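Local coordinates for protein glycosaminoglycan xylosylkinase (Hydra vulgaris, PDB 5XOM) that probably transfers phosphate from a nucleotide to xylose in the linker of glycosaminoglycan chains, as a secretory-pathway kinase of the Fam20 family, at residues 92-100 with 107-115. Numbering follows the deposited sequence.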
ATOM      1  N   THR A  92     -35.110  -5.962   7.486  1.00 67.63           N
ATOM      2  CA  THR A  92     -35.609  -7.245   7.944  1.00 62.68           C
ATOM      3  C   THR A  92     -34.815  -7.818   9.106  1.00 54.12           C
ATOM      4  O   THR A  92     -35.301  -8.734   9.778  1.00 60.50           O
ATOM      5  CB  THR A  92     -35.559  -8.246   6.785  1.00 69.12           C
ATOM      6  OG1 THR A  92     -35.711  -9.581   7.285  1.00 75.63           O
ATOM      7  CG2 THR A  92     -34.218  -8.133   6.059  1.00 65.73           C
ATOM      8  N   GLN A  93     -33.621  -7.293   9.361  1.00 42.85           N
ATOM      9  CA  GLN A  93     -32.651  -7.922  10.243  1.00 38.79           C
ATOM     10  C   GLN A  93     -32.375  -7.057  11.464  1.00 32.25           C
ATOM     11  O   GLN A  93     -32.333  -5.826  11.371  1.00 33.99           O
ATOM     12  CB  GLN A  93     -31.358  -8.207   9.487  1.00 38.20           C
ATOM     13  CG  GLN A  93     -31.550  -9.236   8.387  1.00 44.49           C
ATOM     14  CD  GLN A  93     -32.092 -10.552   8.914  1.00 57.10           C
ATOM     15  OE1 GLN A  93     -31.587 -11.097   9.896  1.00 65.74           O
ATOM     16  NE2 GLN A  93     -33.136 -11.065   8.270  1.00 58.20           N
ATOM     17  N   LEU A  94     -32.176  -7.707  12.607  1.00 28.35           N
ATOM     18  CA  LEU A  94     -31.821  -6.976  13.815  1.00 22.26           C
ATOM     19  C   LEU A  94     -30.365  -6.543  13.728  1.00 23.32           C
ATOM     20  O   LEU A  94     -29.476  -7.363  13.475  1.00 28.54           O
ATOM     21  CB  LEU A  94     -32.058  -7.839  15.053  1.00 22.35           C
ATOM     22  CG  LEU A  94     -31.574  -7.253  16.378  1.00 35.97           C
ATOM     23  CD1 LEU A  94     -32.199  -5.887  16.586  1.00 38.73           C
ATOM     24  CD2 LEU A  94     -31.955  -8.186  17.524  1.00 33.39           C
ATOM     25  N   LYS A  95     -30.127  -5.249  13.902  1.00 21.19           N
ATOM     26  CA  LYS A  95     -28.782  -4.692  13.918  1.00 33.25           C
ATOM     27  C   LYS A  95     -28.829  -3.369  14.666  1.00 30.05           C
ATOM     28  O   LYS A  95     -29.899  -2.883  15.038  1.00 32.24           O
ATOM     29  CB  LYS A  95     -28.235  -4.505  12.501  1.00 37.23           C
ATOM     30  CG  LYS A  95     -28.976  -3.451  11.692  1.00 44.22           C
ATOM     31  CD  LYS A  95     -28.619  -3.556  10.214  1.00 54.01           C
ATOM     32  CE  LYS A  95     -29.377  -2.538   9.375  1.00 59.03           C
ATOM     33  NZ  LYS A  95     -29.075  -2.708   7.925  1.00 63.20           N
ATOM     34  N   ALA A  96     -27.657  -2.780  14.861  1.00 29.62           N
ATOM     35  CA  ALA A  96     -27.526  -1.465  15.460  1.00 28.73           C
ATOM     36  C   ALA A  96     -26.564  -0.643  14.615  1.00 29.63           C
ATOM     37  O   ALA A  96     -25.870  -1.165  13.738  1.00 26.49           O
ATOM     38  CB  ALA A  96     -27.037  -1.542  16.915  1.00 23.85           C
ATOM     39  N   MET A  97     -26.531   0.657  14.873  1.00 26.21           N
ATOM     40  CA  MET A  97     -25.605   1.559  14.203  1.00 27.44           C
ATOM     41  C   MET A  97     -24.800   2.279  15.282  1.00 27.79           C
ATOM     42  O   MET A  97     -25.382   2.863  16.201  1.00 31.75           O
ATOM     43  CB  MET A  97     -26.386   2.524  13.300  1.00 24.38           C
ATOM     44  CG  MET A  97     -25.584   3.410  12.353  1.00 36.09           C
ATOM     45  SD  MET A  97     -24.399   4.544  13.107  1.00 40.66           S
ATOM     46  CE  MET A  97     -25.380   6.021  13.283  1.00 27.29           C
ATOM     47  N   PHE A  98     -23.472   2.185  15.207  1.00 21.74           N
ATOM     48  CA  PHE A  98     -22.574   2.835  16.155  1.00 24.20           C
ATOM     49  C   PHE A  98     -21.832   3.982  15.483  1.00 30.43           C
ATOM     50  O   PHE A  98     -21.384   3.863  14.340  1.00 32.83           O
ATOM     51  CB  PHE A  98     -21.534   1.859  16.719  1.00 26.37           C
ATOM     52  CG  PHE A  98     -22.114   0.750  17.556  1.00 29.40           C
ATOM     53  CD1 PHE A  98     -23.388   0.839  18.088  1.00 29.58           C
ATOM     54  CD2 PHE A  98     -21.355  -0.385  17.826  1.00 25.92           C
ATOM     55  CE1 PHE A  98     -23.906  -0.189  18.872  1.00 30.82           C
ATOM     56  CE2 PHE A  98     -21.865  -1.413  18.607  1.00 25.52           C
ATOM     57  CZ  PHE A  98     -23.138  -1.315  19.129  1.00 26.79           C
ATOM     58  N   SER A  99     -21.689   5.089  16.199  1.00 27.87           N
ATOM     59  CA  SER A  99     -20.808   6.178  15.805  1.00 28.74           C
ATOM     60  C   SER A  99     -19.487   6.013  16.545  1.00 31.52           C
ATOM     61  O   SER A  99     -19.471   6.015  17.775  1.00 33.77           O
ATOM     62  CB  SER A  99     -21.433   7.528  16.128  1.00 31.30           C
ATOM     63  OG  SER A  99     -22.564   7.732  15.311  1.00 32.14           O
ATOM     64  N   LEU A 100     -18.392   5.855  15.800  1.00 28.54           N
ATOM     65  CA  LEU A 100     -17.081   5.731  16.416  1.00 26.19           C
ATOM     66  C   LEU A 100     -16.349   7.068  16.425  1.00 34.64           C
ATOM     67  O   LEU A 100     -16.434   7.860  15.475  1.00 34.77           O
ATOM     68  CB  LEU A 100     -16.217   4.683  15.710  1.00 18.83           C
ATOM     69  CG  LEU A 100     -16.896   3.331  15.504  1.00 30.26           C
ATOM     70  CD1 LEU A 100     -16.013   2.434  14.651  1.00 25.25           C
ATOM     71  CD2 LEU A 100     -17.266   2.692  16.852  1.00 21.60           C
ATOM     72  N   ASN A 107     -19.271   6.084  11.196  1.00 26.98           N
ATOM     73  CA  ASN A 107     -20.365   5.175  11.505  1.00 26.69           C
ATOM     74  C   ASN A 107     -20.059   3.751  11.046  1.00 27.73           C
ATOM     75  O   ASN A 107     -19.358   3.529  10.052  1.00 26.04           O
ATOM     76  CB  ASN A 107     -21.660   5.668  10.869  1.00 24.23           C
ATOM     77  CG  ASN A 107     -22.229   6.866  11.594  1.00 30.32           C
ATOM     78  OD1 ASN A 107     -21.765   7.225  12.676  1.00 30.83           O
ATOM     79  ND2 ASN A 107     -23.234   7.495  11.003  1.00 32.80           N
ATOM     80  N   VAL A 108     -20.573   2.779  11.811  1.00 25.18           N
ATOM     81  CA  VAL A 108     -20.515   1.367  11.454  1.00 23.27           C
ATOM     82  C   VAL A 108     -21.876   0.728  11.694  1.00 28.65           C
ATOM     83  O   VAL A 108     -22.662   1.182  12.533  1.00 29.80           O
ATOM     84  CB  VAL A 108     -19.426   0.593  12.240  1.00 23.74           C
ATOM     85  CG1 VAL A 108     -18.035   1.095  11.873  1.00 18.41           C
ATOM     86  CG2 VAL A 108     -19.668   0.677  13.751  1.00 25.42           C
ATOM     87  N   VAL A 109     -22.164  -0.310  10.918  1.00 28.42           N
ATOM     88  CA  VAL A 109     -23.244  -1.239  11.228  1.00 24.15           C
ATOM     89  C   VAL A 109     -22.722  -2.258  12.234  1.00 29.04           C
ATOM     90  O   VAL A 109     -21.589  -2.739  12.110  1.00 25.57           O
ATOM     91  CB  VAL A 109     -23.746  -1.928   9.945  1.00 27.55           C
ATOM     92  CG1 VAL A 109     -24.796  -2.993  10.273  1.00 27.55           C
ATOM     93  CG2 VAL A 109     -24.284  -0.905   8.953  1.00 24.77           C
ATOM     94  N   PHE A 110     -23.531  -2.587  13.242  1.00 28.27           N
ATOM     95  CA  PHE A 110     -23.188  -3.619  14.216  1.00 26.86           C
ATOM     96  C   PHE A 110     -24.135  -4.801  14.074  1.00 24.95           C
ATOM     97  O   PHE A 110     -25.347  -4.656  14.262  1.00 25.24           O
ATOM     98  CB  PHE A 110     -23.228  -3.088  15.649  1.00 25.78           C
ATOM     99  CG  PHE A 110     -22.965  -4.149  16.680  1.00 24.19           C
ATOM    100  CD1 PHE A 110     -21.703  -4.710  16.800  1.00 23.83           C
ATOM    101  CD2 PHE A 110     -23.978  -4.596  17.516  1.00 24.32           C
ATOM    102  CE1 PHE A 110     -21.452  -5.694  17.742  1.00 24.24           C
ATOM    103  CE2 PHE A 110     -23.733  -5.582  18.466  1.00 28.80           C
ATOM    104  CZ  PHE A 110     -22.467  -6.129  18.575  1.00 27.58           C
ATOM    105  N   LYS A 111     -23.583  -5.958  13.716  1.00 20.24           N
ATOM    106  CA  LYS A 111     -24.345  -7.195  13.586  1.00 23.13           C
ATOM    107  C   LYS A 111     -24.027  -8.129  14.742  1.00 27.84           C
ATOM    108  O   LYS A 111     -22.905  -8.656  14.813  1.00 21.88           O
ATOM    109  CB  LYS A 111     -24.035  -7.866  12.251  1.00 18.55           C
ATOM    110  CG  LYS A 111     -24.345  -6.949  11.093  1.00 24.88           C
ATOM    111  CD  LYS A 111     -24.836  -7.710   9.892  1.00 21.37           C
ATOM    112  CE  LYS A 111     -25.260  -6.735   8.821  1.00 23.86           C
ATOM    113  NZ  LYS A 111     -25.432  -7.407   7.515  1.00 26.23           N
ATOM    114  N   PRO A 112     -24.954  -8.343  15.669  1.00 23.78           N
ATOM    115  CA  PRO A 112     -24.669  -9.208  16.817  1.00 21.09           C
ATOM    116  C   PRO A 112     -24.633 -10.681  16.435  1.00 18.49           C
ATOM    117  O   PRO A 112     -25.250 -11.115  15.460  1.00 26.26           O
ATOM    118  CB  PRO A 112     -25.828  -8.910  17.784  1.00 21.68           C
ATOM    119  CG  PRO A 112     -26.924  -8.422  16.912  1.00 29.47           C
ATOM    120  CD  PRO A 112     -26.281  -7.706  15.760  1.00 26.89           C
ATOM    121  N   LYS A 113     -23.892 -11.450  17.226  1.00 21.45           N
ATOM    122  CA  LYS A 113     -23.943 -12.905  17.146  1.00 18.75           C
ATOM    123  C   LYS A 113     -25.351 -13.426  17.415  1.00 23.34           C
ATOM    124  O   LYS A 113     -26.022 -12.993  18.360  1.00 21.47           O
ATOM    125  CB  LYS A 113     -22.958 -13.499  18.150  1.00 24.46           C
ATOM    126  CG  LYS A 113     -23.069 -14.996  18.330  1.00 28.45           C
ATOM    127  CD  LYS A 113     -22.130 -15.485  19.418  1.00 27.52           C
ATOM    128  CE  LYS A 113     -22.661 -16.758  20.044  1.00 36.47           C
ATOM    129  NZ  LYS A 113     -21.845 -17.944  19.746  1.00 47.97           N
ATOM    130  N   ARG A 114     -25.802 -14.364  16.571  1.00 24.77           N
ATOM    131  CA  ARG A 114     -27.121 -14.972  16.707  1.00 22.77           C
ATOM    132  C   ARG A 114     -27.094 -16.491  16.761  1.00 26.61           C
ATOM    133  O   ARG A 114     -28.113 -17.093  17.109  1.00 34.01           O
ATOM    134  CB  ARG A 114     -28.032 -14.547  15.544  1.00 21.22           C
ATOM    135  CG  ARG A 114     -27.999 -13.063  15.251  1.00 30.38           C
ATOM    136  CD  ARG A 114     -28.617 -12.263  16.368  1.00 30.57           C
ATOM    137  NE  ARG A 114     -29.877 -12.844  16.801  1.00 31.01           N
ATOM    138  CZ  ARG A 114     -31.065 -12.447  16.358  1.00 30.39           C
ATOM    139  NH1 ARG A 114     -31.153 -11.473  15.464  1.00 29.97           N
ATOM    140  NH2 ARG A 114     -32.167 -13.022  16.802  1.00 39.90           N
ATOM    141  N   TYR A 115     -25.981 -17.128  16.406  1.00 25.90           N
ATOM    142  CA  TYR A 115     -25.887 -18.578  16.328  1.00 22.18           C
ATOM    143  C   TYR A 115     -24.537 -19.017  16.864  1.00 27.58           C
ATOM    144  O   TYR A 115     -23.581 -18.236  16.909  1.00 22.07           O
ATOM    145  CB  TYR A 115     -26.008 -19.101  14.888  1.00 20.36           C
ATOM    146  CG  TYR A 115     -27.301 -18.826  14.154  1.00 21.00           C
ATOM    147  CD1 TYR A 115     -28.475 -19.486  14.492  1.00 28.88           C
ATOM    148  CD2 TYR A 115     -27.340 -17.922  13.111  1.00 19.40           C
ATOM    149  CE1 TYR A 115     -29.652 -19.246  13.804  1.00 28.89           C
ATOM    150  CE2 TYR A 115     -28.510 -17.673  12.420  1.00 24.86           C
ATOM    151  CZ  TYR A 115     -29.663 -18.337  12.771  1.00 31.09           C
ATOM    152  OH  TYR A 115     -30.831 -18.089  12.084  1.00 32.73           O
TER
HETATM  153  O   HOH W   1     -32.700 -10.416  12.651  1.00 40.12           O
HETATM  154  O   HOH W   2     -29.162  -9.916  14.044  1.00 31.37           O
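Ala96 and Phe110 form a hydrogen-bonded pair in an antiparallel β-hairpin, strands 96-100 and 106-112 of a five-stranded sheet in this kinase-clan fold. Ala96 N donates to Phe110 O, and Phe110 N returns a bond to Ala96 O. Phe98 and Val108 repeat the exchange two residues along.

On the face carrying Phe98, Val108 and Phe110, the two rings lie nearly parallel (19°) but slid apart, with centroids 4.9 Å from each other. Over one face of the Phe98 ring sits Phe110 CB, a CH-pi contact 3.9 Å from the ring centroid, while Phe98 CE2 reaches Phe110 CG at 3.5 Å. Ile82 and Ala85 of the edge strand touch Phe98, and Met206 and Leu210 pack on Phe110.

On the opposite face, which also carries Met97 and Val109, Ser99 OG donates to Asn107 OD1 (2.8 Å), approaching 32° from the carbonyl plane. Met97, its CG anti to the backbone N (-171°) and its chain bent beyond, lays SD 3.5 Å from Asn107 CG. An alanine replacing Asn107 would probably leave the Ser99 hydroxyl without this acceptor and Met97 SD and CE without the amide they pack on.

Further out, Lys111, still on its strand, forms salt bridges through NZ with Glu135 and Asp130. Arg114, in cation-pi contact with Tyr129, reaches Leu94 through water: one molecule receives from Arg114 NH1 at 2.9 Å and donates to Leu94 O at 2.6 Å.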